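Local coordinates for TT1561 protein (Thermus thermophilus, PDB 1UF3) that binds calcium ions and is probably a metal-dependent phosphoesterase of the calcineurin-like superfamily, though its substrate is unknown, at residues E211-D216 / L222-V227; A75-Y80 / N96-F101; G115-E120 / H170-L175; D34-I39 / R57-A62; H156-H161 / V201-D206. All coordinates share one frame; numbering follows the deposited sequence.

How the interactions relate
Following the chain, interaction 4 comes first, closing the 17 residues between 39 and 57 and seating the end of helix 49-59 on strand 35-39. Interaction 2 then closes 15 residues, bringing the start of helix 77-90 to the loop beyond strand 94-96. Interactions 3 and 5 cross: residues 156-161 lie between 115-120 and 170-175, while 201-206 follow both. They also touch, with Ile117 N probably hydrogen-bonded to Thr157 OG1, and they gather a loop and a helix about the seven-stranded sheet. Interaction 1 is the C-terminal hairpin of the six-stranded sheet; Ser213 OG, probably bonded to Pro204 O, joins it to interaction 5. No contact nests within another.

Interaction 1 of 5, residues E211-D216 / L222-V227; sequences EYSLLD and LETGNV
Leu214 O is gripped twice: Glu223 N donates to it at 2.9 Å, and a water donates to it at 2.8 Å. The same water also donates to Glu223 OE1. The reciprocal bond, Leu214 N to Glu223 O, is also 2.9 Å long. A second such pair joins Tyr212 and Gly225, with Gly225 N 3.1 Å from Tyr212 O. Beside the first pair the Leu214 and Glu223 side chains run alongside each other, and the carboxylate goes on to a salt bridge with Arg2 of the second subunit. Leucine suits its buried place, whereas glutamate suits the edge strand, where a neighbouring chain can be met. Tyr212 carries its CG between the backbone N and the carbonyl carbon (chi1 70°), which folds the ring across the partner strand. Gly225 CA sits over the face of the Tyr212 ring, 3.9 Å from its centroid, in a CH-pi contact. Only glycine fits there, since a CB would collide with Tyr212 OH. A serine in place of Tyr212 would probably leave Gly225 without its aromatic cover and open a gap beside Val227 and Leu27. Ser213, small and polar, faces the other way and satisfies its buried hydroxyl on Pro204 O. The whole is an antiparallel beta hairpin, alternating hydrogen-bonded and non-hydrogen-bonded pairs, at the margin of the six-stranded sheet of the metallophosphoesterase fold.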
# COMPACT_ATOMS: atom_id res chain seq x y z
N GLU A 211 -3.62 11.71 -29.29
CA GLU A 211 -2.30 11.22 -28.86
C GLU A 211 -1.80 11.60 -27.46
O GLU A 211 -2.07 12.69 -26.95
CB GLU A 211 -1.23 11.67 -29.86
CG GLU A 211 -1.64 11.66 -31.32
CD GLU A 211 -0.61 12.34 -32.20
OE1 GLU A 211 -0.12 13.42 -31.81
OE2 GLU A 211 -0.30 11.79 -33.28
N TYR A 212 -1.02 10.69 -26.88
CA TYR A 212 -0.38 10.92 -25.59
C TYR A 212 0.81 9.97 -25.46
O TYR A 212 0.96 9.02 -26.23
CB TYR A 212 -1.38 10.69 -24.44
CG TYR A 212 -1.74 9.25 -24.24
CD1 TYR A 212 -1.00 8.42 -23.40
CD2 TYR A 212 -2.80 8.69 -24.95
CE1 TYR A 212 -1.30 7.07 -23.28
CE2 TYR A 212 -3.11 7.35 -24.83
CZ TYR A 212 -2.36 6.54 -24.00
OH TYR A 212 -2.70 5.20 -23.93
N SER A 213 1.64 10.26 -24.46
CA SER A 213 2.82 9.47 -24.16
C SER A 213 2.93 9.25 -22.64
O SER A 213 2.42 10.03 -21.83
CB SER A 213 4.08 10.22 -24.62
OG SER A 213 4.12 10.49 -26.02
N LEU A 214 3.60 8.17 -22.27
CA LEU A 214 3.89 7.87 -20.87
C LEU A 214 5.42 7.89 -20.87
O LEU A 214 6.05 6.99 -21.46
CB LEU A 214 3.38 6.49 -20.45
CG LEU A 214 3.71 6.16 -18.98
CD1 LEU A 214 2.85 7.03 -18.03
CD2 LEU A 214 3.46 4.69 -18.72
N LEU A 215 6.01 8.92 -20.29
CA LEU A 215 7.46 9.03 -20.24
C LEU A 215 8.07 8.29 -19.06
O LEU A 215 7.54 8.35 -17.93
CB LEU A 215 7.92 10.49 -20.15
CG LEU A 215 7.15 11.73 -20.58
CD1 LEU A 215 8.17 12.77 -20.91
CD2 LEU A 215 6.20 11.48 -21.74
N ASP A 216 9.18 7.61 -19.31
CA ASP A 216 9.92 6.91 -18.27
C ASP A 216 11.13 7.82 -18.03
O ASP A 216 12.11 7.78 -18.79
CB ASP A 216 10.39 5.53 -18.76
CG ASP A 216 11.25 4.81 -17.73
OD1 ASP A 216 11.86 5.50 -16.91
OD2 ASP A 216 11.32 3.57 -17.73
N LEU A 222 9.91 6.76 -24.03
CA LEU A 222 8.48 7.07 -24.06
C LEU A 222 7.69 5.87 -24.56
O LEU A 222 8.18 5.11 -25.40
CB LEU A 222 8.17 8.21 -25.04
CG LEU A 222 8.74 9.61 -24.87
CD1 LEU A 222 8.24 10.49 -26.01
CD2 LEU A 222 8.31 10.17 -23.54
N GLU A 223 6.48 5.71 -24.04
CA GLU A 223 5.58 4.66 -24.49
C GLU A 223 4.46 5.45 -25.13
O GLU A 223 4.04 6.48 -24.59
CB GLU A 223 5.06 3.83 -23.33
CG GLU A 223 6.04 2.72 -22.96
CD GLU A 223 5.65 2.00 -21.69
OE1 GLU A 223 5.78 2.60 -20.60
OE2 GLU A 223 5.23 0.83 -21.80
N THR A 224 3.99 4.99 -26.27
CA THR A 224 2.96 5.68 -27.04
C THR A 224 1.54 5.15 -26.94
O THR A 224 1.32 3.96 -26.75
CB THR A 224 3.40 5.74 -28.53
OG1 THR A 224 4.02 7.01 -28.78
CG2 THR A 224 2.23 5.51 -29.47
N GLY A 225 0.58 6.05 -27.09
CA GLY A 225 -0.81 5.63 -27.03
C GLY A 225 -1.74 6.66 -27.65
O GLY A 225 -1.32 7.76 -28.00
N ASN A 226 -3.00 6.27 -27.82
CA ASN A 226 -4.03 7.14 -28.38
C ASN A 226 -5.33 6.70 -27.72
O ASN A 226 -5.57 5.51 -27.56
CB ASN A 226 -4.13 6.99 -29.90
CG ASN A 226 -5.02 8.07 -30.54
OD1 ASN A 226 -6.23 8.08 -30.36
ND2 ASN A 226 -4.40 8.99 -31.28
N VAL A 227 -6.17 7.66 -27.34
CA VAL A 227 -7.43 7.33 -26.67
C VAL A 227 -8.63 6.98 -27.55
O VAL A 227 -9.75 6.88 -27.05
CB VAL A 227 -7.84 8.49 -25.75
CG1 VAL A 227 -6.76 8.74 -24.72
CG2 VAL A 227 -8.08 9.73 -26.58
O HOH W 1 7.20 4.70 -20.41

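Interaction 2 of 5, residues A75-Y80 / N96-F101; sequences APIWEY and NVHETF. With CA (calcium ion), chain I.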
# COMPACT_ATOMS: atom_id res chain seq x y z
N ALA A 75 -6.73 32.62 -24.09
CA ALA A 75 -6.87 34.02 -23.72
C ALA A 75 -8.33 34.50 -23.59
O ALA A 75 -9.26 33.91 -24.16
CB ALA A 75 -6.11 34.89 -24.74
N PRO A 76 -8.56 35.55 -22.78
CA PRO A 76 -7.56 36.29 -22.01
C PRO A 76 -6.95 35.42 -20.89
O PRO A 76 -7.57 34.46 -20.41
CB PRO A 76 -8.35 37.48 -21.47
CG PRO A 76 -9.72 36.89 -21.28
CD PRO A 76 -9.91 36.10 -22.55
N ILE A 77 -5.73 35.76 -20.51
CA ILE A 77 -4.97 35.03 -19.50
C ILE A 77 -5.71 34.85 -18.17
O ILE A 77 -5.64 33.79 -17.55
CB ILE A 77 -3.60 35.76 -19.25
CG1 ILE A 77 -2.73 34.99 -18.24
CG2 ILE A 77 -3.86 37.15 -18.73
CD1 ILE A 77 -2.23 33.66 -18.73
N TRP A 78 -6.43 35.87 -17.76
CA TRP A 78 -7.13 35.84 -16.48
C TRP A 78 -8.24 34.82 -16.32
O TRP A 78 -8.56 34.44 -15.18
CB TRP A 78 -7.64 37.25 -16.15
CG TRP A 78 -6.55 38.30 -16.23
CD1 TRP A 78 -6.52 39.37 -17.08
CD2 TRP A 78 -5.37 38.41 -15.41
NE1 TRP A 78 -5.40 40.13 -16.85
CE2 TRP A 78 -4.67 39.56 -15.83
CE3 TRP A 78 -4.83 37.64 -14.37
CZ2 TRP A 78 -3.47 39.98 -15.25
CZ3 TRP A 78 -3.62 38.06 -13.77
CH2 TRP A 78 -2.96 39.21 -14.22
N GLU A 79 -8.83 34.35 -17.42
CA GLU A 79 -9.88 33.34 -17.32
C GLU A 79 -9.25 31.99 -16.99
O GLU A 79 -9.70 31.27 -16.08
CB GLU A 79 -10.70 33.24 -18.61
CG GLU A 79 -11.42 34.54 -18.96
CD GLU A 79 -12.62 34.35 -19.90
OE1 GLU A 79 -13.39 35.32 -20.02
OE2 GLU A 79 -12.80 33.26 -20.50
N TYR A 80 -8.23 31.63 -17.76
CA TYR A 80 -7.49 30.38 -17.52
C TYR A 80 -6.96 30.47 -16.07
O TYR A 80 -7.18 29.56 -15.27
CB TYR A 80 -6.29 30.27 -18.49
CG TYR A 80 -5.10 29.41 -18.02
CD1 TYR A 80 -5.12 28.02 -18.17
CD2 TYR A 80 -3.96 30.00 -17.46
CE1 TYR A 80 -4.03 27.23 -17.76
CE2 TYR A 80 -2.86 29.21 -17.05
CZ TYR A 80 -2.90 27.83 -17.21
OH TYR A 80 -1.81 27.04 -16.86
N ASN A 96 -0.76 25.13 -12.18
CA ASN A 96 -0.46 25.87 -13.39
C ASN A 96 0.95 26.36 -13.08
O ASN A 96 1.13 27.11 -12.13
CB ASN A 96 -1.40 27.07 -13.52
CG ASN A 96 -0.71 28.26 -14.09
OD1 ASN A 96 -0.04 28.15 -15.11
ND2 ASN A 96 -0.84 29.41 -13.43
N VAL A 97 1.93 25.94 -13.87
CA VAL A 97 3.31 26.37 -13.64
C VAL A 97 3.76 27.51 -14.55
O VAL A 97 4.93 27.89 -14.56
CB VAL A 97 4.30 25.16 -13.73
CG1 VAL A 97 4.07 24.20 -12.53
CG2 VAL A 97 4.11 24.39 -15.04
N HIS A 98 2.80 28.09 -15.27
CA HIS A 98 3.10 29.22 -16.16
C HIS A 98 3.70 30.39 -15.37
O HIS A 98 3.06 30.97 -14.49
CB HIS A 98 1.81 29.64 -16.91
CG HIS A 98 1.99 30.80 -17.84
ND1 HIS A 98 2.88 30.79 -18.89
CD2 HIS A 98 1.41 32.03 -17.85
CE1 HIS A 98 2.86 31.96 -19.50
NE2 HIS A 98 1.98 32.73 -18.89
N GLU A 99 4.95 30.72 -15.68
CA GLU A 99 5.74 31.80 -15.05
C GLU A 99 6.06 31.49 -13.58
O GLU A 99 6.58 32.34 -12.87
CB GLU A 99 5.03 33.16 -15.11
CG GLU A 99 4.40 33.53 -16.45
CD GLU A 99 3.73 34.91 -16.40
OE1 GLU A 99 3.27 35.32 -15.31
OE2 GLU A 99 3.66 35.59 -17.44
N THR A 100 5.75 30.29 -13.13
CA THR A 100 6.04 29.98 -11.74
C THR A 100 6.64 28.57 -11.61
O THR A 100 7.16 28.02 -12.60
CB THR A 100 4.75 30.20 -10.86
OG1 THR A 100 5.10 30.16 -9.48
CG2 THR A 100 3.70 29.16 -11.15
N PHE A 101 6.57 27.96 -10.42
CA PHE A 101 7.18 26.65 -10.25
C PHE A 101 6.57 25.84 -9.11
O PHE A 101 5.82 26.37 -8.30
CB PHE A 101 8.67 26.84 -9.95
CG PHE A 101 8.93 27.37 -8.57
CD1 PHE A 101 9.10 26.49 -7.49
CD2 PHE A 101 8.89 28.73 -8.32
CE1 PHE A 101 9.22 26.96 -6.20
CE2 PHE A 101 9.01 29.23 -7.04
CZ PHE A 101 9.18 28.33 -5.97
CA CA I . -11.20 32.60 -24.27
O HOH W 2 -10.71 32.29 -21.80
O HOH W 3 -12.80 34.16 -23.20
O HOH W 4 -12.50 34.71 -25.59
O HOH W 5 -10.00 30.43 -24.41
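The Tyr80 ring and the Asn96 amide meet with their planes 79° apart, Asn96 OD1 lying at the ring edge near its plane. Tyr80 holds CG anti to the backbone N (chi1 155°), which sends its OH out to donate to Asn96 OD1 at 2.7 Å, 53° out of the carbonyl plane, while His98 N binds the same oxygen at 2.8 Å from the opposite face. One face of the His98 imidazole has Glu99 CG over its centre, and Ile77 CD1 comes within 4.1 Å of His98 CD2. His98 ND1 is bonded to Gly114 N and NE2 to Tyr131 OH, so histidine suits this buried place. A leucine at Asn96 would probably leave the buried Tyr80 hydroxyl and His98 N without their common acceptor. Asn96 ND2 is hydrogen-bonded to Tyr138 OH of the third subunit. At the far end of 75-80, Ala75 O binds a calcium ion at 2.3 Å. The bond to His98 N makes an Asx turn, which leads into the type II beta turn Val97-Thr100.

Interaction 3 of 5, residues G115-E120 / H170-L175; sequences GEIADE and HEVAHL
Ile117 and Val172 make the close-packed part of this contact, Ile117 CD1 lying 3.9 Å from Val172 CG2. The two side chains cross at a slant, and the same Val172 methyl also reaches Ile117 CB, at 4.2 Å. Ile117 holds CG1 beside its backbone N, with chi1 at -65°, and an extended chi2 of 167° then carries CD1 out to the valine. Branched, purely apolar residues suit this spot, since both also rest on Phe155 of strand 151-155, and Ala136 of helix 133-140 adds to the cover of Ile117. The pair thus sets helix 170-179 against the far end of strand 108-118 in the seven-stranded sheet, one of the two sheets of the calcineurin-like phosphoesterase fold, where helices pack on the outer sides of a beta sandwich. Two residues on in the strand segment, and one residue back in the helix, the character changes. Asp119 is exposed, a place that suits an acid because water can hydrate it, and its side chain crosses that of Glu171 at about a right angle, their carboxylate planes 47° apart. Asp119 OD1 and Glu171 OE1, both acceptors, come within 3.4 Å; two like charges so near would be expected to repel, and may raise the proton affinity of one or the other. A water also bridges the two residues, donating to Asp119 O at 2.8 Å and weakly to Glu171 OE2.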
# COMPACT_ATOMS: atom_id res chain seq x y z
N GLY A 115 1.93 29.87 -23.68
CA GLY A 115 1.68 30.88 -24.69
C GLY A 115 2.70 30.75 -25.80
O GLY A 115 3.51 29.82 -25.82
N GLU A 116 2.68 31.68 -26.74
CA GLU A 116 3.66 31.64 -27.82
C GLU A 116 4.89 32.41 -27.41
O GLU A 116 4.79 33.58 -27.08
CB GLU A 116 3.11 32.32 -29.08
CG GLU A 116 4.09 32.34 -30.24
CD GLU A 116 3.65 33.29 -31.35
OE1 GLU A 116 2.43 33.56 -31.46
OE2 GLU A 116 4.52 33.76 -32.11
N ILE A 117 6.06 31.77 -27.38
CA ILE A 117 7.24 32.55 -27.06
C ILE A 117 7.79 33.03 -28.41
O ILE A 117 8.39 32.26 -29.16
CB ILE A 117 8.34 31.73 -26.33
CG1 ILE A 117 7.85 31.27 -24.95
CG2 ILE A 117 9.56 32.63 -26.12
CD1 ILE A 117 8.75 30.19 -24.28
N ALA A 118 7.55 34.31 -28.73
CA ALA A 118 8.00 34.92 -29.97
C ALA A 118 9.42 35.44 -29.79
O ALA A 118 9.83 35.75 -28.67
CB ALA A 118 7.07 36.06 -30.36
N ASP A 119 10.17 35.55 -30.89
CA ASP A 119 11.54 36.03 -30.79
C ASP A 119 11.54 37.43 -30.20
O ASP A 119 12.34 37.75 -29.31
CB ASP A 119 12.24 36.05 -32.16
CG ASP A 119 12.21 34.68 -32.85
OD1 ASP A 119 12.06 33.65 -32.15
OD2 ASP A 119 12.33 34.64 -34.10
N GLU A 120 10.63 38.26 -30.69
CA GLU A 120 10.52 39.64 -30.25
C GLU A 120 9.07 40.08 -30.20
O GLU A 120 8.16 39.27 -30.15
CB GLU A 120 11.28 40.55 -31.22
CG GLU A 120 12.72 40.83 -30.85
CD GLU A 120 13.41 41.72 -31.88
OE1 GLU A 120 13.70 41.23 -33.01
OE2 GLU A 120 13.66 42.91 -31.56
N HIS A 170 14.95 29.42 -31.78
CA HIS A 170 16.35 29.39 -31.34
C HIS A 170 16.43 29.93 -29.90
O HIS A 170 17.29 29.53 -29.11
CB HIS A 170 17.22 30.23 -32.28
CG HIS A 170 17.40 29.63 -33.63
ND1 HIS A 170 18.41 28.73 -33.92
CD2 HIS A 170 16.66 29.74 -34.76
CE1 HIS A 170 18.29 28.31 -35.17
NE2 HIS A 170 17.23 28.91 -35.70
N GLU A 171 15.53 30.85 -29.57
CA GLU A 171 15.53 31.41 -28.23
C GLU A 171 15.16 30.34 -27.20
O GLU A 171 15.77 30.23 -26.14
CB GLU A 171 14.55 32.57 -28.11
CG GLU A 171 15.20 33.93 -28.13
CD GLU A 171 15.66 34.31 -29.49
OE1 GLU A 171 15.03 33.83 -30.46
OE2 GLU A 171 16.62 35.10 -29.60
N VAL A 172 14.13 29.56 -27.52
CA VAL A 172 13.71 28.51 -26.61
C VAL A 172 14.84 27.48 -26.48
O VAL A 172 15.12 27.00 -25.38
CB VAL A 172 12.42 27.84 -27.10
CG1 VAL A 172 12.14 26.60 -26.29
CG2 VAL A 172 11.26 28.84 -26.97
N ALA A 173 15.48 27.17 -27.59
CA ALA A 173 16.59 26.23 -27.59
C ALA A 173 17.66 26.79 -26.65
O ALA A 173 18.27 26.05 -25.87
CB ALA A 173 17.16 26.08 -28.99
N HIS A 174 17.85 28.11 -26.74
CA HIS A 174 18.83 28.83 -25.93
C HIS A 174 18.52 28.76 -24.42
O HIS A 174 19.44 28.64 -23.60
CB HIS A 174 18.92 30.28 -26.42
CG HIS A 174 19.99 31.08 -25.74
ND1 HIS A 174 19.71 32.06 -24.81
CD2 HIS A 174 21.35 31.03 -25.84
CE1 HIS A 174 20.85 32.58 -24.37
NE2 HIS A 174 21.85 31.97 -24.97
N LEU A 175 17.24 28.82 -24.07
CA LEU A 175 16.81 28.74 -22.66
C LEU A 175 17.08 27.32 -22.18
O LEU A 175 17.50 27.10 -21.05
CB LEU A 175 15.31 29.02 -22.52
CG LEU A 175 14.69 30.35 -22.97
CD1 LEU A 175 13.16 30.21 -22.98
CD2 LEU A 175 15.13 31.48 -22.05
O HOH W 6 15.02 37.37 -29.94

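Interaction 4 of 5, residues D34-I39 / R57-A62; sequences DAIALI and RILSEA. With CA (calcium ion), chain S.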
# COMPACT_ATOMS: atom_id res chain seq x y z
N ASP A 34 2.83 8.47 -12.30
CA ASP A 34 3.07 9.12 -11.01
C ASP A 34 2.70 10.58 -11.06
O ASP A 34 2.46 11.21 -10.02
CB ASP A 34 4.52 8.99 -10.61
CG ASP A 34 4.98 7.57 -10.65
OD1 ASP A 34 4.28 6.71 -10.05
OD2 ASP A 34 6.00 7.30 -11.32
N ALA A 35 2.65 11.11 -12.28
CA ALA A 35 2.29 12.49 -12.47
C ALA A 35 1.71 12.71 -13.88
O ALA A 35 1.75 11.81 -14.73
CB ALA A 35 3.48 13.35 -12.26
N ILE A 36 1.16 13.90 -14.11
CA ILE A 36 0.58 14.25 -15.39
C ILE A 36 1.12 15.62 -15.75
O ILE A 36 1.23 16.51 -14.89
CB ILE A 36 -0.96 14.38 -15.32
CG1 ILE A 36 -1.61 13.01 -15.19
CG2 ILE A 36 -1.47 15.16 -16.52
CD1 ILE A 36 -3.12 13.02 -14.91
N ALA A 37 1.50 15.80 -17.01
CA ALA A 37 1.99 17.09 -17.47
C ALA A 37 1.15 17.40 -18.71
O ALA A 37 1.02 16.57 -19.61
CB ALA A 37 3.46 17.02 -17.82
N LEU A 38 0.56 18.59 -18.75
CA LEU A 38 -0.28 18.93 -19.88
C LEU A 38 -0.01 20.33 -20.43
O LEU A 38 -0.03 21.33 -19.69
CB LEU A 38 -1.75 18.74 -19.48
CG LEU A 38 -2.83 18.85 -20.56
CD1 LEU A 38 -4.18 18.23 -20.10
CD2 LEU A 38 -2.96 20.31 -20.90
N ILE A 39 0.27 20.37 -21.73
CA ILE A 39 0.59 21.60 -22.44
C ILE A 39 -0.63 22.08 -23.23
O ILE A 39 -1.31 21.28 -23.84
CB ILE A 39 1.74 21.34 -23.46
CG1 ILE A 39 2.95 20.69 -22.77
CG2 ILE A 39 2.18 22.66 -24.07
CD1 ILE A 39 3.68 21.62 -21.80
N ARG A 57 -12.32 20.32 -13.71
CA ARG A 57 -13.08 19.38 -12.89
C ARG A 57 -12.75 17.95 -13.33
O ARG A 57 -12.58 17.05 -12.49
CB ARG A 57 -14.58 19.65 -13.06
CG ARG A 57 -15.45 18.76 -12.20
CD ARG A 57 -16.20 19.57 -11.16
NE ARG A 57 -16.80 18.69 -10.16
CZ ARG A 57 -17.44 19.10 -9.07
NH1 ARG A 57 -17.58 20.40 -8.82
NH2 ARG A 57 -17.93 18.21 -8.21
N ILE A 58 -12.68 17.75 -14.64
CA ILE A 58 -12.36 16.44 -15.20
C ILE A 58 -10.90 16.07 -14.90
O ILE A 58 -10.63 14.95 -14.52
CB ILE A 58 -12.61 16.43 -16.75
CG1 ILE A 58 -14.10 16.17 -17.01
CG2 ILE A 58 -11.74 15.37 -17.45
CD1 ILE A 58 -14.57 16.60 -18.39
N LEU A 59 -9.99 17.02 -15.05
CA LEU A 59 -8.57 16.75 -14.78
C LEU A 59 -8.34 16.43 -13.31
O LEU A 59 -7.50 15.58 -12.98
CB LEU A 59 -7.73 17.96 -15.16
CG LEU A 59 -6.30 17.77 -15.68
CD1 LEU A 59 -5.56 19.06 -15.41
CD2 LEU A 59 -5.59 16.61 -15.05
N SER A 60 -9.11 17.09 -12.44
CA SER A 60 -9.01 16.90 -10.99
C SER A 60 -9.31 15.48 -10.52
O SER A 60 -8.90 15.08 -9.43
CB SER A 60 -9.94 17.89 -10.26
OG SER A 60 -11.29 17.40 -10.26
N GLU A 61 -10.00 14.70 -11.35
CA GLU A 61 -10.33 13.32 -10.99
C GLU A 61 -9.10 12.40 -10.88
O GLU A 61 -9.14 11.36 -10.21
CB GLU A 61 -11.29 12.73 -12.03
CG GLU A 61 -12.62 13.48 -12.14
CD GLU A 61 -13.73 12.81 -11.34
OE1 GLU A 61 -13.47 12.43 -10.18
OE2 GLU A 61 -14.85 12.68 -11.89
N ALA A 62 -8.02 12.78 -11.55
CA ALA A 62 -6.78 12.01 -11.52
C ALA A 62 -6.22 11.76 -10.12
O ALA A 62 -5.73 10.67 -9.83
CB ALA A 62 -5.73 12.71 -12.36
CA CA S . 3.37 4.74 -9.99
O HOH W 7 4.10 4.54 -7.63
O HOH W 8 1.70 3.23 -9.24
O HOH W 9 1.25 6.02 -9.32
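Ile36 CD1 is the hub of the contact, lying 3.7 Å from Ala62 CB and, more loosely, 4.4 Å from Leu59 CD2. The isoleucine puts CG1 beside its backbone N (chi1 -72°) and runs on extended, so that its terminal methyl reaches across to the helical segment. A long branched side chain suits the strand, since it spans the distance to the small Ala62. Around this core, Phe24 and Leu9 also touch Ile36, while Leu59 rests on Thr66 and Tyr68 of the neighbouring strand. Beyond them, Ile36 is bonded through its backbone to Pro65 and Ala67, and Ser60 OG donates to Arg57 O at 2.6 Å, linking Ser60 back to Arg57. Strand 35-39, helix 49-59 and strand 66-69 form a beta-alpha-beta unit. Just before the strand, Asp34 OD1 binds a calcium ion at 2.2 Å, whose other ligands include Gly32 O, three waters and Met1 N of the second subunit; Asp34 OD2 is held by the backbone N of Tyr7 and of Arg6. The contact between the segments is wholly apolar, so its hold rests on burial and shape rather than on directed bonds, while the calcium site takes no part in the packing.

Interaction 5 of 5, residues H156-H161 / V201-D206; sequences HTMPYH and VVVPGD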
# COMPACT_ATOMS: atom_id res chain seq x y z
N HIS A 156 4.98 25.77 -24.62
CA HIS A 156 4.09 25.44 -25.71
C HIS A 156 4.98 25.44 -26.97
O HIS A 156 4.93 24.52 -27.78
CB HIS A 156 2.99 26.46 -25.86
CG HIS A 156 2.11 26.18 -27.03
ND1 HIS A 156 2.41 26.61 -28.30
CD2 HIS A 156 1.02 25.39 -27.15
CE1 HIS A 156 1.53 26.10 -29.16
NE2 HIS A 156 0.68 25.35 -28.48
N THR A 157 5.79 26.48 -27.09
CA THR A 157 6.69 26.72 -28.20
C THR A 157 7.85 25.73 -28.31
O THR A 157 8.60 25.54 -27.35
CB THR A 157 7.23 28.15 -28.08
OG1 THR A 157 6.13 29.06 -28.15
CG2 THR A 157 8.24 28.47 -29.19
N MSE A 158 7.99 25.09 -29.46
CA MSE A 158 9.06 24.11 -29.70
C MSE A 158 10.41 24.76 -29.92
O MSE A 158 10.50 25.83 -30.53
CB MSE A 158 8.76 23.28 -30.93
CG MSE A 158 7.72 22.24 -30.78
SE MSE A 158 8.00 20.89 -32.15
CE MSE A 158 9.80 20.39 -31.70
N PRO A 159 11.48 24.13 -29.42
CA PRO A 159 12.81 24.70 -29.62
C PRO A 159 13.33 24.31 -31.01
O PRO A 159 12.89 23.33 -31.60
CB PRO A 159 13.63 24.06 -28.52
CG PRO A 159 13.03 22.69 -28.45
CD PRO A 159 11.54 22.99 -28.50
N TYR A 160 14.25 25.10 -31.54
CA TYR A 160 14.83 24.79 -32.84
C TYR A 160 15.69 23.55 -32.61
O TYR A 160 16.50 23.53 -31.67
CB TYR A 160 15.73 25.92 -33.29
CG TYR A 160 16.65 25.49 -34.40
CD1 TYR A 160 16.20 25.44 -35.71
CD2 TYR A 160 17.98 25.14 -34.13
CE1 TYR A 160 17.04 25.05 -36.76
CE2 TYR A 160 18.84 24.74 -35.17
CZ TYR A 160 18.35 24.71 -36.48
OH TYR A 160 19.18 24.34 -37.53
N HIS A 161 15.52 22.54 -33.45
CA HIS A 161 16.26 21.29 -33.34
C HIS A 161 16.17 20.58 -34.68
O HIS A 161 15.08 20.20 -35.12
CB HIS A 161 15.64 20.40 -32.25
CG HIS A 161 16.44 19.18 -31.92
ND1 HIS A 161 16.51 18.09 -32.76
CD2 HIS A 161 17.24 18.89 -30.86
CE1 HIS A 161 17.32 17.18 -32.23
NE2 HIS A 161 17.77 17.65 -31.08
N VAL A 201 14.14 16.37 -24.74
CA VAL A 201 13.00 17.14 -25.22
C VAL A 201 11.96 16.20 -25.80
O VAL A 201 12.24 15.43 -26.74
CB VAL A 201 13.41 18.16 -26.29
CG1 VAL A 201 12.18 18.95 -26.75
CG2 VAL A 201 14.46 19.07 -25.73
N VAL A 202 10.77 16.27 -25.23
CA VAL A 202 9.67 15.41 -25.61
C VAL A 202 8.45 16.14 -26.15
O VAL A 202 8.01 17.16 -25.60
CB VAL A 202 9.19 14.55 -24.40
CG1 VAL A 202 7.96 13.71 -24.79
CG2 VAL A 202 10.35 13.64 -23.89
N VAL A 203 7.92 15.62 -27.25
CA VAL A 203 6.70 16.11 -27.88
C VAL A 203 5.82 14.94 -27.49
O VAL A 203 5.89 13.86 -28.07
CB VAL A 203 6.87 16.23 -29.43
CG1 VAL A 203 5.54 16.46 -30.09
CG2 VAL A 203 7.83 17.38 -29.75
N PRO A 204 5.00 15.12 -26.45
CA PRO A 204 4.13 14.04 -25.99
C PRO A 204 2.97 13.66 -26.88
O PRO A 204 2.41 12.59 -26.72
CB PRO A 204 3.68 14.55 -24.62
CG PRO A 204 3.58 16.01 -24.84
CD PRO A 204 4.86 16.31 -25.59
N GLY A 205 2.62 14.53 -27.81
CA GLY A 205 1.50 14.23 -28.68
C GLY A 205 0.42 15.30 -28.59
O GLY A 205 0.45 16.18 -27.71
N ASP A 206 -0.55 15.22 -29.49
CA ASP A 206 -1.65 16.17 -29.54
C ASP A 206 -2.93 15.43 -29.15
O ASP A 206 -3.38 14.54 -29.88
CB ASP A 206 -1.75 16.73 -30.97
CG ASP A 206 -2.70 17.88 -31.07
OD1 ASP A 206 -3.80 17.74 -30.53
OD2 ASP A 206 -2.35 18.91 -31.67
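Met158 and Pro159 rest on Val203 and Val201, seating the loop that follows strand 151-155 against strand 199-203 of the seven-stranded sheet in this metallophosphoesterase fold. The methionine, here selenomethionine, comes first along the loop. Its CG lies beside the backbone N, and the chain bends at chi3 (58°), which turns the terminal methyl toward the strand: Met158 CE stands 4.1 Å from Val203 CG2, the two side chains crossing at about a right angle. A long flexible side chain suits a place where the loop backbone keeps its distance, the Met158 and Val203 CA atoms being 8.5 Å apart. Val186 of the neighbouring strand and Leu164 also touch this methionine. Next comes Pro159, a compact ring with no N-H to satisfy, buried between the strand and helix 170-179, whose Val172, Ala173 and Ile176 it meets. Val201 projects toward it with CG1 anti to the backbone N (chi1 -180°). Pro159 CG and Val201 CG1 point at each other, 4.2 Å apart.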